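Local atomic coordinates of Sys-1 protein (Caenorhabditis elegans, PDB entry 3C2G), a protein that acts as a beta-catenin-type transcription coregulator in the Wnt asymmetry pathway, binding the TCF factor POP-1 directly to activate or repress target genes. Residues A[28-33]-A[52-57]; A[63-66]-A[72-75]. All coordinates share one frame; numbering follows the deposited sequence.

Contact 1: A[28-33]-A[52-57]; sequences KTIRTW and QQILNI
Ile30 and Ile54 meet methyl to methyl: the branch methyl of Ile30, CG2, lies 3.9 Å from the terminal methyl of Ile54, CD1, the closest approach between 28-33 and 52-57, with the two side chains running past each other in opposite senses. The CD1 methyl of Ile54 also touches the rim of the Trp33 indole, 4.1 Å from CZ3 and near the ring plane, so it meets the edge and not a face. Trp33 reaches it because its CG stands anti to the backbone N (chi1 173°), which sends the six-membered ring toward the other helix. The other arm of Ile30 ends in CD1, 4.2 Å from Ile57 CD1, a looser contact made by the methyl ends alone. This small apolar cluster is buried, yet it bridges segment axes 12.4 Å apart, and no hydrogen bond crosses. Away from it, Lys28 and Thr32 are exposed, and Thr32 OG1 turns back to Lys28 O at 2.6 Å; partly exposed Gln52 donates through NE2 to Asn56 OD1. The segment axes run roughly antiparallel, with 141° between their N-to-C directions. The contact is apolar packing between helices 20-37 and 47-62 at the N-terminal end of the all-helical armadillo domain. Helix 3-13 closes over Ile30 through Ala10 and Ile11 and over Trp33 through Ala7, while Phe88 of helix 71-90 packs on Ile54.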
ATOM      1  N   LYS A  28      11.009 -45.829 -12.710  1.00 47.83           N
ATOM      2  CA  LYS A  28       9.648 -46.268 -12.364  1.00 48.52           C
ATOM      3  C   LYS A  28       9.643 -47.077 -11.074  1.00 47.91           C
ATOM      4  O   LYS A  28       8.803 -46.863 -10.194  1.00 48.11           O
ATOM      5  CB  LYS A  28       9.031 -47.113 -13.477  1.00 48.47           C
ATOM      6  CG  LYS A  28       8.756 -46.368 -14.778  1.00 50.86           C
ATOM      7  CD  LYS A  28       8.175 -47.310 -15.835  1.00 50.95           C
ATOM      8  CE  LYS A  28       7.838 -46.567 -17.127  1.00 54.71           C
ATOM      9  NZ  LYS A  28       7.454 -47.504 -18.237  1.00 56.50           N
ATOM     10  N   THR A  29      10.599 -47.996 -10.974  1.00 47.19           N
ATOM     11  CA  THR A  29      10.752 -48.869  -9.819  1.00 46.68           C
ATOM     12  C   THR A  29      10.929 -48.064  -8.534  1.00 45.92           C
ATOM     13  O   THR A  29      10.150 -48.220  -7.589  1.00 45.57           O
ATOM     14  CB  THR A  29      11.935 -49.850 -10.039  1.00 47.13           C
ATOM     15  OG1 THR A  29      11.685 -50.633 -11.216  1.00 47.56           O
ATOM     16  CG2 THR A  29      12.124 -50.773  -8.847  1.00 46.16           C
ATOM     17  N   ILE A  30      11.937 -47.192  -8.516  1.00 45.48           N
ATOM     18  CA  ILE A  30      12.182 -46.308  -7.370  1.00 45.36           C
ATOM     19  C   ILE A  30      10.960 -45.437  -7.034  1.00 45.71           C
ATOM     20  O   ILE A  30      10.624 -45.263  -5.867  1.00 45.26           O
ATOM     21  CB  ILE A  30      13.441 -45.434  -7.583  1.00 45.43           C
ATOM     22  CG1 ILE A  30      14.695 -46.317  -7.634  1.00 44.40           C
ATOM     23  CG2 ILE A  30      13.570 -44.367  -6.475  1.00 44.68           C
ATOM     24  CD1 ILE A  30      15.932 -45.644  -8.225  1.00 45.08           C
ATOM     25  N   ARG A  31      10.286 -44.916  -8.057  1.00 46.24           N
ATOM     26  CA  ARG A  31       9.093 -44.098  -7.840  1.00 47.01           C
ATOM     27  C   ARG A  31       7.990 -44.923  -7.198  1.00 47.10           C
ATOM     28  O   ARG A  31       7.370 -44.505  -6.220  1.00 46.44           O
ATOM     29  CB  ARG A  31       8.614 -43.484  -9.156  1.00 47.34           C
ATOM     30  CG  ARG A  31       7.428 -42.548  -9.008  1.00 48.60           C
ATOM     31  CD  ARG A  31       6.925 -42.070 -10.364  1.00 50.69           C
ATOM     32  NE  ARG A  31       5.656 -41.364 -10.224  1.00 52.85           N
ATOM     33  CZ  ARG A  31       4.463 -41.871 -10.521  1.00 53.45           C
ATOM     34  NH1 ARG A  31       4.349 -43.105 -11.006  1.00 54.87           N
ATOM     35  NH2 ARG A  31       3.379 -41.131 -10.339  1.00 52.19           N
ATOM     36  N   THR A  32       7.768 -46.110  -7.749  1.00 48.08           N
ATOM     37  CA  THR A  32       6.754 -47.021  -7.238  1.00 49.17           C
ATOM     38  C   THR A  32       7.000 -47.340  -5.770  1.00 49.58           C
ATOM     39  O   THR A  32       6.087 -47.250  -4.952  1.00 49.79           O
ATOM     40  CB  THR A  32       6.713 -48.305  -8.067  1.00 49.37           C
ATOM     41  OG1 THR A  32       6.555 -47.956  -9.449  1.00 51.15           O
ATOM     42  CG2 THR A  32       5.557 -49.196  -7.634  1.00 50.15           C
ATOM     43  N   TRP A  33       8.243 -47.681  -5.439  1.00 50.25           N
ATOM     44  CA  TRP A  33       8.620 -47.963  -4.056  1.00 51.15           C
ATOM     45  C   TRP A  33       8.274 -46.814  -3.114  1.00 52.38           C
ATOM     46  O   TRP A  33       7.686 -47.033  -2.055  1.00 51.97           O
ATOM     47  CB  TRP A  33      10.112 -48.301  -3.974  1.00 50.71           C
ATOM     48  CG  TRP A  33      10.656 -48.446  -2.580  1.00 49.58           C
ATOM     49  CD1 TRP A  33      10.289 -49.367  -1.644  1.00 49.85           C
ATOM     50  CD2 TRP A  33      11.680 -47.650  -1.978  1.00 49.84           C
ATOM     51  NE1 TRP A  33      11.014 -49.191  -0.487  1.00 49.56           N
ATOM     52  CE2 TRP A  33      11.878 -48.144  -0.666  1.00 49.95           C
ATOM     53  CE3 TRP A  33      12.447 -46.561  -2.414  1.00 49.01           C
ATOM     54  CZ2 TRP A  33      12.812 -47.589   0.211  1.00 50.13           C
ATOM     55  CZ3 TRP A  33      13.377 -46.009  -1.543  1.00 49.88           C
ATOM     56  CH2 TRP A  33      13.551 -46.524  -0.242  1.00 50.04           C
ATOM     57  N   GLN A  52      19.844 -38.522   0.146  1.00 40.86           N
ATOM     58  CA  GLN A  52      20.959 -38.099  -0.708  1.00 40.46           C
ATOM     59  C   GLN A  52      21.172 -39.007  -1.927  1.00 40.36           C
ATOM     60  O   GLN A  52      21.419 -38.513  -3.038  1.00 40.30           O
ATOM     61  CB  GLN A  52      22.258 -37.972   0.091  1.00 40.20           C
ATOM     62  CG  GLN A  52      23.287 -37.046  -0.556  1.00 40.32           C
ATOM     63  CD  GLN A  52      22.726 -35.641  -0.859  1.00 41.16           C
ATOM     64  OE1 GLN A  52      22.278 -34.924   0.046  1.00 38.79           O
ATOM     65  NE2 GLN A  52      22.754 -35.255  -2.137  1.00 37.05           N
ATOM     66  N   GLN A  53      21.083 -40.320  -1.705  1.00 39.70           N
ATOM     67  CA  GLN A  53      21.189 -41.322  -2.770  1.00 39.74           C
ATOM     68  C   GLN A  53      20.147 -41.084  -3.855  1.00 38.33           C
ATOM     69  O   GLN A  53      20.487 -41.069  -5.039  1.00 38.50           O
ATOM     70  CB  GLN A  53      21.010 -42.749  -2.219  1.00 39.38           C
ATOM     71  CG  GLN A  53      22.187 -43.309  -1.455  1.00 40.78           C
ATOM     72  CD  GLN A  53      21.966 -44.753  -0.991  1.00 43.07           C
ATOM     73  OE1 GLN A  53      20.996 -45.061  -0.280  1.00 46.23           O
ATOM     74  NE2 GLN A  53      22.873 -45.647  -1.392  1.00 45.36           N
ATOM     75  N   ILE A  54      18.885 -40.918  -3.450  1.00 37.09           N
ATOM     76  CA  ILE A  54      17.799 -40.639  -4.392  1.00 36.27           C
ATOM     77  C   ILE A  54      18.016 -39.306  -5.110  1.00 36.17           C
ATOM     78  O   ILE A  54      17.861 -39.221  -6.334  1.00 36.86           O
ATOM     79  CB  ILE A  54      16.419 -40.604  -3.707  1.00 36.35           C
ATOM     80  CG1 ILE A  54      16.218 -41.825  -2.798  1.00 35.78           C
ATOM     81  CG2 ILE A  54      15.303 -40.452  -4.748  1.00 34.86           C
ATOM     82  CD1 ILE A  54      15.438 -42.949  -3.399  1.00 35.15           C
ATOM     83  N   LEU A  55      18.372 -38.270  -4.353  1.00 35.60           N
ATOM     84  CA  LEU A  55      18.583 -36.954  -4.935  1.00 35.65           C
ATOM     85  C   LEU A  55      19.681 -37.037  -5.977  1.00 36.17           C
ATOM     86  O   LEU A  55      19.570 -36.449  -7.059  1.00 36.29           O
ATOM     87  CB  LEU A  55      18.927 -35.903  -3.870  1.00 35.16           C
ATOM     88  CG  LEU A  55      17.822 -35.457  -2.897  1.00 34.97           C
ATOM     89  CD1 LEU A  55      18.371 -34.462  -1.865  1.00 31.63           C
ATOM     90  CD2 LEU A  55      16.620 -34.871  -3.636  1.00 32.82           C
ATOM     91  N   ASN A  56      20.729 -37.791  -5.656  1.00 36.35           N
ATOM     92  CA  ASN A  56      21.857 -37.912  -6.562  1.00 36.63           C
ATOM     93  C   ASN A  56      21.487 -38.646  -7.838  1.00 36.24           C
ATOM     94  O   ASN A  56      22.055 -38.363  -8.892  1.00 36.89           O
ATOM     95  CB  ASN A  56      23.056 -38.557  -5.868  1.00 36.92           C
ATOM     96  CG  ASN A  56      23.827 -37.569  -5.002  1.00 38.19           C
ATOM     97  OD1 ASN A  56      23.584 -36.354  -5.042  1.00 37.51           O
ATOM     98  ND2 ASN A  56      24.772 -38.085  -4.225  1.00 36.63           N
ATOM     99  N   ILE A  57      20.518 -39.556  -7.747  1.00 35.18           N
ATOM    100  CA  ILE A  57      19.994 -40.231  -8.935  1.00 35.60           C
ATOM    101  C   ILE A  57      19.082 -39.305  -9.756  1.00 35.21           C
ATOM    102  O   ILE A  57      19.192 -39.236 -10.993  1.00 34.70           O
ATOM    103  CB  ILE A  57      19.273 -41.572  -8.594  1.00 35.75           C
ATOM    104  CG1 ILE A  57      20.288 -42.615  -8.107  1.00 35.99           C
ATOM    105  CG2 ILE A  57      18.549 -42.117  -9.813  1.00 34.46           C
ATOM    106  CD1 ILE A  57      19.659 -43.915  -7.597  1.00 36.56           C
TER

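Contact 2: A[63-66]-A[72-75]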
ATOM      1  N   LYS A  63      20.605 -35.330 -16.481  1.00 48.33           N
ATOM      2  CA  LYS A  63      21.736 -35.005 -17.357  1.00 50.84           C
ATOM      3  C   LYS A  63      21.568 -35.625 -18.740  1.00 53.61           C
ATOM      4  O   LYS A  63      20.998 -36.712 -18.862  1.00 53.80           O
ATOM      5  CB  LYS A  63      23.059 -35.456 -16.737  1.00 50.27           C
ATOM      6  CG  LYS A  63      23.486 -34.609 -15.569  1.00 50.20           C
ATOM      7  CD  LYS A  63      24.839 -35.008 -15.028  1.00 50.65           C
ATOM      8  CE  LYS A  63      25.007 -34.472 -13.624  1.00 51.13           C
ATOM      9  NZ  LYS A  63      26.424 -34.455 -13.184  1.00 54.30           N
ATOM     10  N   PRO A  64      22.042 -34.924 -19.790  1.00 56.68           N
ATOM     11  CA  PRO A  64      21.968 -35.484 -21.144  1.00 58.82           C
ATOM     12  C   PRO A  64      22.841 -36.719 -21.286  1.00 60.97           C
ATOM     13  O   PRO A  64      23.956 -36.752 -20.766  1.00 61.09           O
ATOM     14  CB  PRO A  64      22.508 -34.357 -22.032  1.00 58.80           C
ATOM     15  CG  PRO A  64      23.315 -33.483 -21.115  1.00 58.66           C
ATOM     16  CD  PRO A  64      22.645 -33.577 -19.777  1.00 57.08           C
ATOM     17  N   GLN A  65      22.311 -37.733 -21.964  1.00 63.73           N
ATOM     18  CA  GLN A  65      23.071 -38.933 -22.294  1.00 66.11           C
ATOM     19  C   GLN A  65      23.540 -38.830 -23.756  1.00 67.72           C
ATOM     20  O   GLN A  65      22.727 -38.547 -24.640  1.00 67.90           O
ATOM     21  CB  GLN A  65      22.215 -40.181 -22.083  1.00 66.17           C
ATOM     22  CG  GLN A  65      21.398 -40.167 -20.797  1.00 67.44           C
ATOM     23  CD  GLN A  65      20.888 -41.548 -20.402  1.00 70.17           C
ATOM     24  OE1 GLN A  65      21.603 -42.548 -20.531  1.00 71.59           O
ATOM     25  NE2 GLN A  65      19.649 -41.609 -19.904  1.00 69.68           N
ATOM     26  N   PRO A  66      24.851 -39.046 -24.008  1.00 69.14           N
ATOM     27  CA  PRO A  66      25.491 -38.891 -25.331  1.00 69.98           C
ATOM     28  C   PRO A  66      24.782 -39.603 -26.497  1.00 70.68           C
ATOM     29  O   PRO A  66      24.752 -39.066 -27.612  1.00 71.00           O
ATOM     30  CB  PRO A  66      26.900 -39.474 -25.120  1.00 70.37           C
ATOM     31  CG  PRO A  66      26.850 -40.202 -23.793  1.00 70.09           C
ATOM     32  CD  PRO A  66      25.825 -39.473 -22.988  1.00 69.59           C
ATOM     33  N   SER A  72      10.215 -38.193 -26.361  1.00 52.17           N
ATOM     34  CA  SER A  72       9.263 -39.085 -25.683  1.00 51.09           C
ATOM     35  C   SER A  72       9.953 -39.823 -24.552  1.00 49.20           C
ATOM     36  O   SER A  72       9.389 -39.999 -23.471  1.00 48.73           O
ATOM     37  CB  SER A  72       8.684 -40.121 -26.659  1.00 51.37           C
ATOM     38  OG  SER A  72       8.935 -39.761 -28.012  1.00 53.70           O
ATOM     39  N   TYR A  73      11.177 -40.265 -24.819  1.00 47.60           N
ATOM     40  CA  TYR A  73      11.941 -40.998 -23.828  1.00 46.17           C
ATOM     41  C   TYR A  73      12.267 -40.104 -22.630  1.00 44.98           C
ATOM     42  O   TYR A  73      11.972 -40.452 -21.489  1.00 44.59           O
ATOM     43  CB  TYR A  73      13.229 -41.594 -24.423  1.00 45.98           C
ATOM     44  CG  TYR A  73      14.133 -42.110 -23.334  1.00 45.34           C
ATOM     45  CD1 TYR A  73      13.889 -43.344 -22.731  1.00 44.81           C
ATOM     46  CD2 TYR A  73      15.187 -41.332 -22.854  1.00 45.12           C
ATOM     47  CE1 TYR A  73      14.690 -43.807 -21.702  1.00 44.89           C
ATOM     48  CE2 TYR A  73      15.993 -41.782 -21.822  1.00 45.88           C
ATOM     49  CZ  TYR A  73      15.742 -43.024 -21.254  1.00 45.26           C
ATOM     50  OH  TYR A  73      16.534 -43.467 -20.229  1.00 44.52           O
ATOM     51  N   TYR A  74      12.871 -38.954 -22.904  1.00 44.10           N
ATOM     52  CA  TYR A  74      13.291 -38.049 -21.847  1.00 44.16           C
ATOM     53  C   TYR A  74      12.126 -37.534 -21.000  1.00 43.58           C
ATOM     54  O   TYR A  74      12.253 -37.422 -19.780  1.00 44.17           O
ATOM     55  CB  TYR A  74      14.088 -36.882 -22.421  1.00 44.92           C
ATOM     56  CG  TYR A  74      15.511 -37.205 -22.812  1.00 45.41           C
ATOM     57  CD1 TYR A  74      16.456 -37.590 -21.853  1.00 45.27           C
ATOM     58  CD2 TYR A  74      15.928 -37.086 -24.138  1.00 46.99           C
ATOM     59  CE1 TYR A  74      17.782 -37.866 -22.210  1.00 44.63           C
ATOM     60  CE2 TYR A  74      17.251 -37.357 -24.510  1.00 47.26           C
ATOM     61  CZ  TYR A  74      18.171 -37.749 -23.540  1.00 46.77           C
ATOM     62  OH  TYR A  74      19.473 -38.019 -23.912  1.00 47.15           O
ATOM     63  N   ALA A  75      10.992 -37.241 -21.634  1.00 42.43           N
ATOM     64  CA  ALA A  75       9.801 -36.801 -20.895  1.00 41.70           C
ATOM     65  C   ALA A  75       9.326 -37.863 -19.921  1.00 41.27           C
ATOM     66  O   ALA A  75       8.882 -37.551 -18.813  1.00 41.72           O
ATOM     67  CB  ALA A  75       8.681 -36.420 -21.838  1.00 41.15           C
TER
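The backbone of 63-66 is an irregular, largely extended loop, whereas 72-75 is helical. They stay well apart, the nearest CA atoms, those of Pro64 and Tyr74, being 9.1 Å from each other, and long side chains span the gap. Tyr74 carries its CG anti to the carbonyl carbon, beside the backbone N (chi1 -76°), and from there the ring reaches across to the loop, bringing its OH up to the backbone of Gln65. The N-H of Gln65 makes a weak hydrogen bond to Tyr74 OH, 3.5 Å long and bent to 153°. Gln65 O is 3.4 Å from the same Tyr74 OH, but the angle is too poor for a bond; the CB of Gln65 packs at 3.9 Å from this oxygen. The side chain of Gln65 extends beyond CG toward Tyr73, crossing it at about a right angle, and its NE2 reaches the ring edge, 3.6 Å from Tyr73 OH. Amide and ring planes are 63° apart. Tyr73 OH is hydrogen-bonded to Pro20 O, which holds the end of this buried side chain beside helix 20-37. The adjacent tyrosines also touch: CD2 of Tyr73 lies 4.0 Å above the plane of the Tyr74 ring, displaced toward its rim. Carried by Gln65 on the loop side and two tyrosines on the helix side, the contact belongs to the loop joining two consecutive helices, 47-62 and 71-90, of the armadillo domain.

Overall arrangement
Both contacts lie at the N-terminal end of the elongated armadillo domain, 46 and 47 Å from the centre of the chain. Their own centres are about 17 Å apart, and about 7 Å separates their nearest atoms, so they do not touch. They follow one another in sequence: contact 1 ends within helix 47-62, and contact 2 opens in the loop that leaves this helix. Helix 20-37 is common ground, since it supplies one side of contact 1 and, through Arg23 and Leu24, flanks the side chains of contact 2. Helix 71-90 likewise carries half of contact 2 and covers contact 1 with Phe88. Contact 1 is wholly apolar, whereas contact 2 is mixed and partly buried.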